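Local coordinates for protein serine protease inhibitor (Schistosoma haematobium, PDB 3STO) that probably inhibits serine-type endopeptidases as a member of the serpin family, whose reactive-centre loop serves as bait for the target protease, at residues 38-43 with 395-400; 162-167 with 187-192; 300-305 with 342-347. All coordinates share one frame; numbering follows the deposited sequence.

Contact 1 of 3, residues 38-43 with 395-400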
loop_
_atom_site.group_PDB
_atom_site.type_symbol
_atom_site.label_atom_id
_atom_site.label_comp_id
_atom_site.label_asym_id
_atom_site.label_seq_id
_atom_site.Cartn_x
_atom_site.Cartn_y
_atom_site.Cartn_z
ATOM N N ASN A 38 -9.584 -5.115 10.574
ATOM C CA ASN A 38 -8.738 -5.400 9.419
ATOM C C ASN A 38 -7.939 -4.130 9.040
ATOM O O ASN A 38 -8.413 -3.001 9.166
ATOM C CB ASN A 38 -9.544 -5.876 8.212
ATOM C CG ASN A 38 -10.230 -7.237 8.432
ATOM O OD1 ASN A 38 -9.723 -8.121 9.140
ATOM N ND2 ASN A 38 -11.383 -7.409 7.785
ATOM N N PHE A 39 -6.708 -4.315 8.603
ATOM C CA PHE A 39 -5.913 -3.194 8.168
ATOM C C PHE A 39 -5.245 -3.521 6.830
ATOM O O PHE A 39 -4.805 -4.648 6.614
ATOM C CB PHE A 39 -4.858 -2.833 9.218
ATOM C CG PHE A 39 -3.942 -1.766 8.770
ATOM C CD1 PHE A 39 -4.341 -0.424 8.822
ATOM C CD2 PHE A 39 -2.694 -2.088 8.234
ATOM C CE1 PHE A 39 -3.482 0.619 8.372
ATOM C CE2 PHE A 39 -1.823 -1.066 7.780
ATOM C CZ PHE A 39 -2.220 0.299 7.853
ATOM N N LEU A 40 -5.156 -2.529 5.950
ATOM C CA LEU A 40 -4.554 -2.719 4.634
ATOM C C LEU A 40 -3.937 -1.388 4.180
ATOM O O LEU A 40 -4.600 -0.363 4.198
ATOM C CB LEU A 40 -5.637 -3.190 3.653
ATOM C CG LEU A 40 -5.328 -3.303 2.171
ATOM C CD1 LEU A 40 -4.150 -4.203 1.969
ATOM C CD2 LEU A 40 -6.525 -3.807 1.390
ATOM N N THR A 41 -2.664 -1.397 3.809
ATOM C CA THR A 41 -2.043 -0.209 3.258
ATOM C C THR A 41 -0.871 -0.459 2.288
ATOM O O THR A 41 -0.134 -1.445 2.400
ATOM C CB THR A 41 -1.523 0.732 4.379
ATOM O OG1 THR A 41 -1.287 2.043 3.842
ATOM C CG2 THR A 41 -0.224 0.162 5.002
ATOM N N CYS A 42 -0.680 0.503 1.381
ATOM C CA CYS A 42 0.479 0.546 0.483
ATOM C C CYS A 42 1.354 1.813 0.625
ATOM O O CYS A 42 1.067 2.866 0.045
ATOM C CB CYS A 42 0.022 0.393 -0.959
ATOM S SG CYS A 42 1.324 1.010 -2.052
ATOM N N PRO A 43 2.436 1.706 1.388
ATOM C CA PRO A 43 3.242 2.873 1.798
ATOM C C PRO A 43 3.910 3.647 0.671
ATOM O O PRO A 43 4.159 4.853 0.847
ATOM C CB PRO A 43 4.314 2.263 2.708
ATOM C CG PRO A 43 3.790 0.924 3.075
ATOM C CD PRO A 43 2.922 0.452 1.979
HETATM N N MSE A 395 2.833 -3.827 0.138
HETATM C CA MSE A 395 1.483 -3.888 0.676
HETATM C C MSE A 395 1.627 -4.578 2.047
HETATM O O MSE A 395 2.320 -5.589 2.179
HETATM C CB MSE A 395 0.568 -4.619 -0.300
HETATM C CG MSE A 395 -0.911 -4.723 0.057
HETATM SE SE MSE A 395 -1.456 -5.959 1.490
HETATM C CE MSE A 395 -0.796 -7.761 1.045
ATOM N N ALA A 396 1.027 -3.974 3.070
ATOM C CA ALA A 396 1.004 -4.496 4.433
ATOM C C ALA A 396 -0.460 -4.609 4.881
ATOM O O ALA A 396 -1.280 -3.740 4.613
ATOM C CB ALA A 396 1.817 -3.577 5.406
ATOM N N ALA A 397 -0.783 -5.707 5.531
ATOM C CA ALA A 397 -2.152 -6.024 5.865
ATOM C C ALA A 397 -2.230 -6.822 7.154
ATOM O O ALA A 397 -1.392 -7.671 7.440
ATOM C CB ALA A 397 -2.838 -6.800 4.727
ATOM N N LYS A 398 -3.266 -6.544 7.926
ATOM C CA LYS A 398 -3.640 -7.416 9.015
ATOM C C LYS A 398 -5.057 -7.963 8.731
ATOM O O LYS A 398 -6.012 -7.207 8.485
ATOM C CB LYS A 398 -3.580 -6.676 10.346
ATOM C CG LYS A 398 -4.069 -7.524 11.516
ATOM C CD LYS A 398 -3.980 -6.779 12.826
ATOM C CE LYS A 398 -4.987 -5.650 12.893
ATOM N NZ LYS A 398 -5.300 -5.323 14.311
ATOM N N VAL A 399 -5.190 -9.278 8.764
ATOM C CA VAL A 399 -6.478 -9.913 8.512
ATOM C C VAL A 399 -7.021 -10.589 9.767
ATOM O O VAL A 399 -6.550 -11.650 10.192
ATOM C CB VAL A 399 -6.405 -10.905 7.337
ATOM C CG1 VAL A 399 -7.777 -11.400 7.017
ATOM C CG2 VAL A 399 -5.768 -10.235 6.101
HETATM N N MSE A 400 -8.008 -9.947 10.369
HETATM C CA MSE A 400 -8.642 -10.473 11.573
HETATM C C MSE A 400 -9.938 -11.195 11.252
HETATM O O MSE A 400 -10.310 -12.159 11.910
HETATM C CB MSE A 400 -8.952 -9.330 12.526
HETATM C CG MSE A 400 -7.813 -9.003 13.447
HETATM SE SE MSE A 400 -8.308 -7.594 14.709
HETATM C CE MSE A 400 -6.607 -7.545 15.667
#
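Residues 38-43 and 395-400 meet as an antiparallel strand pair, Phe39 facing Lys398 and Thr41 facing Ala396, deep in the serpin fold. Strand 392-399 also pairs with strand 381-387 on its other side, so the short strand 39-41 extends the sheet usually called sheet B in serpins. Two hydrogen-bonded pairs flank one non-hydrogen-bonded pair, Leu40 with Ala397. At Phe39 the bond from Phe39 N to Lys398 O measures 3.0 Å, and its return partner, Lys398 N to Phe39 O, 2.8 Å; Thr41 and Ala396 exchange a second such couple. Between them the backbones come closer, and Ala397 CA lies 3.1 Å from Phe39 O, a CA-H...O contact.

The two faces have different neighbours. Phe39, Thr41, Ala396 and Lys398 share one, where Thr41 OG1 bonds Tyr26 OH of helix 18-30 and Lys398 NZ reaches the carbonyl of Phe34. Leu40 and Ala397 share the other, turned to Leu346 of strand 339-348. Here Leu40 CD1 stands 4.0 Å from Ala397 CB and comes to 3.3 Å from SE of selenomethionine Met395, closer than a normal contact and so perhaps imprecise; the two side chains cross obliquely. The bend of Met395 at chi2 (-73°) sets SE against Leu40 CD1.

At the end of the pairing a side chain takes over from the backbone. Asn38 OD1 accepts hydrogen bonds from Met400 N and, just beyond, from Asn401 N. The first of these, Met400 N to Asn38 OD1, is 2.8 Å long, and the donor lies nearly in line with the side-chain C=O, at 166°.

Contact 2 of 3, residues 162-167 with 187-192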
loop_
_atom_site.group_PDB
_atom_site.type_symbol
_atom_site.label_atom_id
_atom_site.label_comp_id
_atom_site.label_asym_id
_atom_site.label_seq_id
_atom_site.Cartn_x
_atom_site.Cartn_y
_atom_site.Cartn_z
ATOM N N ASP A 162 -15.706 7.935 -10.540
ATOM C CA ASP A 162 -15.395 7.413 -11.866
ATOM C C ASP A 162 -13.914 7.201 -12.071
ATOM O O ASP A 162 -13.503 6.191 -12.642
ATOM C CB ASP A 162 -15.952 8.307 -12.973
ATOM C CG ASP A 162 -17.472 8.238 -13.059
ATOM O OD1 ASP A 162 -18.050 7.212 -12.626
ATOM O OD2 ASP A 162 -18.090 9.211 -13.550
ATOM N N TRP A 163 -13.112 8.152 -11.613
ATOM C CA TRP A 163 -11.687 8.032 -11.775
ATOM C C TRP A 163 -11.221 6.786 -11.049
ATOM O O TRP A 163 -10.451 6.005 -11.588
ATOM C CB TRP A 163 -10.950 9.258 -11.211
ATOM C CG TRP A 163 -9.453 9.140 -11.408
ATOM C CD1 TRP A 163 -8.763 9.396 -12.550
ATOM C CD2 TRP A 163 -8.481 8.727 -10.439
ATOM N NE1 TRP A 163 -7.419 9.200 -12.356
ATOM C CE2 TRP A 163 -7.213 8.779 -11.073
ATOM C CE3 TRP A 163 -8.552 8.325 -9.100
ATOM C CZ2 TRP A 163 -6.025 8.418 -10.425
ATOM C CZ3 TRP A 163 -7.361 7.985 -8.447
ATOM C CH2 TRP A 163 -6.119 8.030 -9.115
ATOM N N VAL A 164 -11.691 6.623 -9.817
ATOM C CA VAL A 164 -11.256 5.535 -8.980
ATOM C C VAL A 164 -11.655 4.218 -9.626
ATOM O O VAL A 164 -10.812 3.354 -9.869
ATOM C CB VAL A 164 -11.856 5.636 -7.576
ATOM C CG1 VAL A 164 -11.493 4.404 -6.763
ATOM C CG2 VAL A 164 -11.351 6.913 -6.866
ATOM N N ASP A 165 -12.941 4.085 -9.921
ATOM C CA ASP A 165 -13.447 2.967 -10.711
ATOM C C ASP A 165 -12.569 2.627 -11.935
ATOM O O ASP A 165 -12.300 1.459 -12.204
ATOM C CB ASP A 165 -14.873 3.263 -11.150
ATOM C CG ASP A 165 -15.545 2.070 -11.790
ATOM O OD1 ASP A 165 -15.393 1.903 -13.022
ATOM O OD2 ASP A 165 -16.229 1.307 -11.065
ATOM N N GLN A 166 -12.101 3.633 -12.663
ATOM C CA GLN A 166 -11.249 3.377 -13.817
ATOM C C GLN A 166 -9.883 2.801 -13.450
ATOM O O GLN A 166 -9.264 2.112 -14.255
ATOM C CB GLN A 166 -11.068 4.651 -14.657
ATOM N N GLN A 167 -9.400 3.080 -12.245
ATOM C CA GLN A 167 -8.054 2.642 -11.865
ATOM C C GLN A 167 -8.066 1.259 -11.215
ATOM O O GLN A 167 -7.089 0.510 -11.281
ATOM C CB GLN A 167 -7.412 3.643 -10.898
ATOM C CG GLN A 167 -7.649 5.067 -11.265
ATOM C CD GLN A 167 -6.916 5.466 -12.510
ATOM O OE1 GLN A 167 -5.775 5.058 -12.738
ATOM N NE2 GLN A 167 -7.561 6.268 -13.332
ATOM N N ILE A 187 -8.458 17.679 -3.278
ATOM C CA ILE A 187 -8.423 16.321 -2.760
ATOM C C ILE A 187 -7.419 15.459 -3.515
ATOM O O ILE A 187 -7.386 15.444 -4.749
ATOM C CB ILE A 187 -9.782 15.672 -2.864
ATOM C CG1 ILE A 187 -10.751 16.314 -1.851
ATOM C CG2 ILE A 187 -9.643 14.150 -2.660
ATOM C CD1 ILE A 187 -12.139 15.697 -1.869
ATOM N N LEU A 188 -6.572 14.779 -2.762
ATOM C CA LEU A 188 -5.632 13.803 -3.319
ATOM C C LEU A 188 -6.132 12.385 -3.038
ATOM O O LEU A 188 -6.579 12.083 -1.914
ATOM C CB LEU A 188 -4.251 13.965 -2.698
ATOM C CG LEU A 188 -3.524 15.300 -2.810
ATOM C CD1 LEU A 188 -2.233 15.232 -2.003
ATOM C CD2 LEU A 188 -3.248 15.599 -4.251
ATOM N N VAL A 189 -6.060 11.546 -4.069
ATOM C CA VAL A 189 -6.528 10.162 -4.042
ATOM C C VAL A 189 -5.426 9.229 -4.571
ATOM O O VAL A 189 -4.982 9.350 -5.708
ATOM C CB VAL A 189 -7.830 9.959 -4.880
ATOM C CG1 VAL A 189 -8.370 8.554 -4.689
ATOM C CG2 VAL A 189 -8.908 10.938 -4.466
ATOM N N ASN A 190 -4.958 8.318 -3.728
ATOM C CA ASN A 190 -4.008 7.296 -4.166
ATOM C C ASN A 190 -4.628 5.881 -4.325
ATOM O O ASN A 190 -5.382 5.402 -3.484
ATOM C CB ASN A 190 -2.744 7.247 -3.280
ATOM C CG ASN A 190 -1.740 6.188 -3.777
ATOM O OD1 ASN A 190 -1.618 5.092 -3.214
ATOM N ND2 ASN A 190 -1.056 6.504 -4.865
ATOM N N VAL A 191 -4.318 5.259 -5.449
ATOM C CA VAL A 191 -4.738 3.914 -5.763
ATOM C C VAL A 191 -3.502 3.059 -6.033
ATOM O O VAL A 191 -2.611 3.439 -6.813
ATOM C CB VAL A 191 -5.635 3.877 -7.016
ATOM C CG1 VAL A 191 -5.845 2.441 -7.478
ATOM C CG2 VAL A 191 -6.963 4.573 -6.751
ATOM N N PHE A 192 -3.430 1.906 -5.388
ATOM C CA PHE A 192 -2.305 1.017 -5.655
ATOM C C PHE A 192 -2.801 -0.373 -5.995
ATOM O O PHE A 192 -3.259 -1.126 -5.127
ATOM C CB PHE A 192 -1.363 0.965 -4.468
ATOM C CG PHE A 192 0.038 0.550 -4.819
ATOM C CD1 PHE A 192 0.411 -0.799 -4.782
ATOM C CD2 PHE A 192 0.996 1.515 -5.156
ATOM C CE1 PHE A 192 1.722 -1.168 -5.089
ATOM C CE2 PHE A 192 2.307 1.162 -5.452
ATOM C CZ PHE A 192 2.681 -0.177 -5.419
#
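Trp163, Val164 and Gln167 turn one side of a helix onto Val189 and Val191, and apolar packing carries nearly all of the contact. The six-membered part of the indole does most of it: Trp163 CZ3 lies 3.8 Å from Val191 CG2 and 3.9 Å from Val189 CG1. The Trp163 side chain leaves the helix toward the strand, with CG anti to the backbone N (chi1 -179°). Val164 crosses Val189 at about a right angle, CG2 of the former 4.0 Å from CG1 of the latter, while Gln167 adds its CB against Val191 CG1.

Helix 153-167 lying over strand 186-197 is the familiar serpin element called helix F, draped across the large sheet A. Its last turn runs close to parallel with the strand, the axes 15° apart. Val189 and Val191 look toward the helix; Asn190, between them, points to the other face, where it meets Thr49 of helix 43-55.

The indole ring is held from several sides: the aliphatic Gln167 CG lies 3.6 Å above its plane, over the centre, Phe122 of the neighbouring strand meets it edge-to-face, and Trp163 NE1 donates to Glu144 OE1. Gln167 itself is held by a bond between its OE1 and Ser118 OG, and its NE2 gives only a weak bond, 3.4 Å long, to Trp163 O.

Contact 3 of 3, residues 300-305 with 342-347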
loop_
_atom_site.group_PDB
_atom_site.type_symbol
_atom_site.label_atom_id
_atom_site.label_comp_id
_atom_site.label_asym_id
_atom_site.label_seq_id
_atom_site.Cartn_x
_atom_site.Cartn_y
_atom_site.Cartn_z
ATOM N N LEU A 300 -10.174 -7.910 0.937
ATOM C CA LEU A 300 -10.301 -6.664 1.711
ATOM C C LEU A 300 -10.339 -5.449 0.822
ATOM O O LEU A 300 -9.522 -5.294 -0.103
ATOM C CB LEU A 300 -9.142 -6.425 2.685
ATOM C CG LEU A 300 -8.610 -7.476 3.625
ATOM C CD1 LEU A 300 -7.648 -6.790 4.577
ATOM C CD2 LEU A 300 -9.737 -8.190 4.357
ATOM N N LYS A 301 -11.272 -4.569 1.142
ATOM C CA LYS A 301 -11.293 -3.206 0.611
ATOM C C LYS A 301 -11.165 -2.199 1.746
ATOM O O LYS A 301 -11.603 -2.439 2.861
ATOM C CB LYS A 301 -12.580 -2.975 -0.165
ATOM C CG LYS A 301 -12.543 -3.780 -1.382
ATOM C CD LYS A 301 -13.823 -3.731 -2.202
ATOM C CE LYS A 301 -13.777 -4.938 -3.162
ATOM N NZ LYS A 301 -14.893 -4.973 -4.221
ATOM N N ASN A 302 -10.561 -1.060 1.474
ATOM C CA ASN A 302 -10.564 -0.024 2.478
ATOM C C ASN A 302 -10.195 1.332 1.918
ATOM O O ASN A 302 -9.638 1.438 0.813
ATOM C CB ASN A 302 -9.708 -0.419 3.693
ATOM C CG ASN A 302 -8.257 -0.068 3.539
ATOM O OD1 ASN A 302 -7.780 0.295 2.456
ATOM N ND2 ASN A 302 -7.536 -0.171 4.630
ATOM N N THR A 303 -10.533 2.355 2.689
ATOM C CA THR A 303 -10.267 3.754 2.347
ATOM C C THR A 303 -9.604 4.382 3.554
ATOM O O THR A 303 -10.173 4.412 4.637
ATOM C CB THR A 303 -11.565 4.508 2.126
ATOM O OG1 THR A 303 -12.250 3.968 0.991
ATOM C CG2 THR A 303 -11.272 5.970 1.876
ATOM N N LEU A 304 -8.374 4.832 3.399
ATOM C CA LEU A 304 -7.697 5.492 4.505
ATOM C C LEU A 304 -7.694 6.999 4.310
ATOM O O LEU A 304 -7.444 7.491 3.186
ATOM C CB LEU A 304 -6.258 5.023 4.581
ATOM C CG LEU A 304 -5.973 3.614 5.051
ATOM C CD1 LEU A 304 -4.477 3.432 4.987
ATOM C CD2 LEU A 304 -6.503 3.439 6.460
ATOM N N ASP A 305 -7.975 7.714 5.400
ATOM C CA ASP A 305 -7.732 9.157 5.507
ATOM C C ASP A 305 -6.346 9.281 6.091
ATOM O O ASP A 305 -6.123 8.936 7.249
ATOM C CB ASP A 305 -8.753 9.820 6.441
ATOM C CG ASP A 305 -8.324 11.234 6.899
ATOM O OD1 ASP A 305 -7.456 11.876 6.245
ATOM O OD2 ASP A 305 -8.866 11.720 7.925
ATOM N N GLN A 342 -6.206 7.147 0.630
ATOM C CA GLN A 342 -5.779 5.928 -0.063
ATOM C C GLN A 342 -6.898 4.862 -0.061
ATOM O O GLN A 342 -7.487 4.548 0.967
ATOM C CB GLN A 342 -4.459 5.366 0.499
ATOM C CG GLN A 342 -4.003 4.107 -0.222
ATOM C CD GLN A 342 -2.679 3.575 0.316
ATOM O OE1 GLN A 342 -2.631 2.948 1.376
ATOM N NE2 GLN A 342 -1.599 3.823 -0.412
ATOM N N THR A 343 -7.211 4.341 -1.229
ATOM C CA THR A 343 -8.219 3.332 -1.329
ATOM C C THR A 343 -7.556 2.072 -1.895
ATOM O O THR A 343 -6.896 2.130 -2.948
ATOM C CB THR A 343 -9.416 3.807 -2.161
ATOM O OG1 THR A 343 -10.353 2.724 -2.311
ATOM C CG2 THR A 343 -8.979 4.270 -3.517
ATOM N N ASN A 344 -7.705 0.960 -1.162
ATOM C CA ASN A 344 -6.981 -0.292 -1.427
ATOM C C ASN A 344 -7.919 -1.495 -1.616
ATOM O O ASN A 344 -9.027 -1.549 -1.072
ATOM C CB ASN A 344 -6.000 -0.619 -0.280
ATOM C CG ASN A 344 -4.985 0.486 -0.024
ATOM O OD1 ASN A 344 -4.054 0.670 -0.801
ATOM N ND2 ASN A 344 -5.160 1.225 1.077
ATOM N N VAL A 345 -7.461 -2.471 -2.387
ATOM C CA VAL A 345 -8.138 -3.767 -2.466
ATOM C C VAL A 345 -7.125 -4.901 -2.432
ATOM O O VAL A 345 -6.094 -4.829 -3.095
ATOM C CB VAL A 345 -9.029 -3.904 -3.701
ATOM C CG1 VAL A 345 -8.271 -3.525 -4.961
ATOM C CG2 VAL A 345 -9.597 -5.343 -3.787
ATOM N N LEU A 346 -7.411 -5.908 -1.605
ATOM C CA LEU A 346 -6.639 -7.146 -1.540
ATOM C C LEU A 346 -7.603 -8.295 -1.769
ATOM O O LEU A 346 -8.369 -8.657 -0.882
ATOM C CB LEU A 346 -5.959 -7.308 -0.168
ATOM C CG LEU A 346 -5.053 -8.540 0.085
ATOM C CD1 LEU A 346 -3.874 -8.627 -0.894
ATOM C CD2 LEU A 346 -4.513 -8.552 1.519
ATOM N N LYS A 347 -7.583 -8.845 -2.973
ATOM C CA LYS A 347 -8.410 -9.999 -3.319
ATOM C C LYS A 347 -7.560 -11.272 -3.530
ATOM O O LYS A 347 -6.762 -11.368 -4.479
ATOM C CB LYS A 347 -9.249 -9.672 -4.551
ATOM C CG LYS A 347 -9.901 -10.846 -5.192
ATOM C CD LYS A 347 -10.623 -10.406 -6.446
ATOM C CE LYS A 347 -11.129 -11.606 -7.248
ATOM N NZ LYS A 347 -11.366 -11.258 -8.684
#
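Asn344 ND2 uses both of its hydrogens. One goes across the strands to Asn302 OD1 (3.1 Å, N-H...O 162°), arriving on a lone pair in the plane of that carbonyl; the other goes along its own strand to Gln342 OE1, also at 3.1 Å, this time from above the acceptor's plane. Both acceptors lie close to the Asn344 amide plane, so the pair of bonds fixes the rotation of the group. The amides of Asn302 and Asn344 lie side by side, their planes 53° apart. In Asn302, CG lies between backbone N and carbonyl carbon (chi1 87°), and OD1 is the atom turned to Asn344.

Beneath the side chains is a regular antiparallel pairing, Leu300 with Leu346, Asn302 with Asn344 and Leu304 with Gln342 as hydrogen-bonded pairs. Leu304 N to Gln342 O is short at 2.6 Å. On the opposite face Lys301 CG runs beside Val345 CG2, 4.1 Å away.

These strands, 287-305 and 339-348, belong to sheet A of the serpin fold. The asparagine face meets strand 39-41: Asn302 ND2 donates to Leu40 O, and Gln342 OE1 also bonds Thr41 OG1, while Gln342 NE2 donates to Cys42 O. On the other face Thr343 touches Val164 of helix 153-167, while Asp305 OD1 caps Val307 N at the start of helix 307-312.

From the N terminus, residues 38-43 enter the core early but find their partner only near the C terminus, so contact 1 closes a loop holding almost the whole fold. Contacts 2 and 3 nest inside it in series: contact 2 joins helix 153-167 to the strand that soon follows, and contact 3 later links strands 287-305 and 339-348. Strands 186-197 and 339-348 run parallel as neighbours, Thr343 N bonding Asn190 O. All three contacts converge at Gln342, whose NE2 bonds both Cys42 O and Asn190 OD1. This probably corresponds to the shutter region of serpins, where, in inhibitory members, sheet A opens to admit the reactive-centre loop.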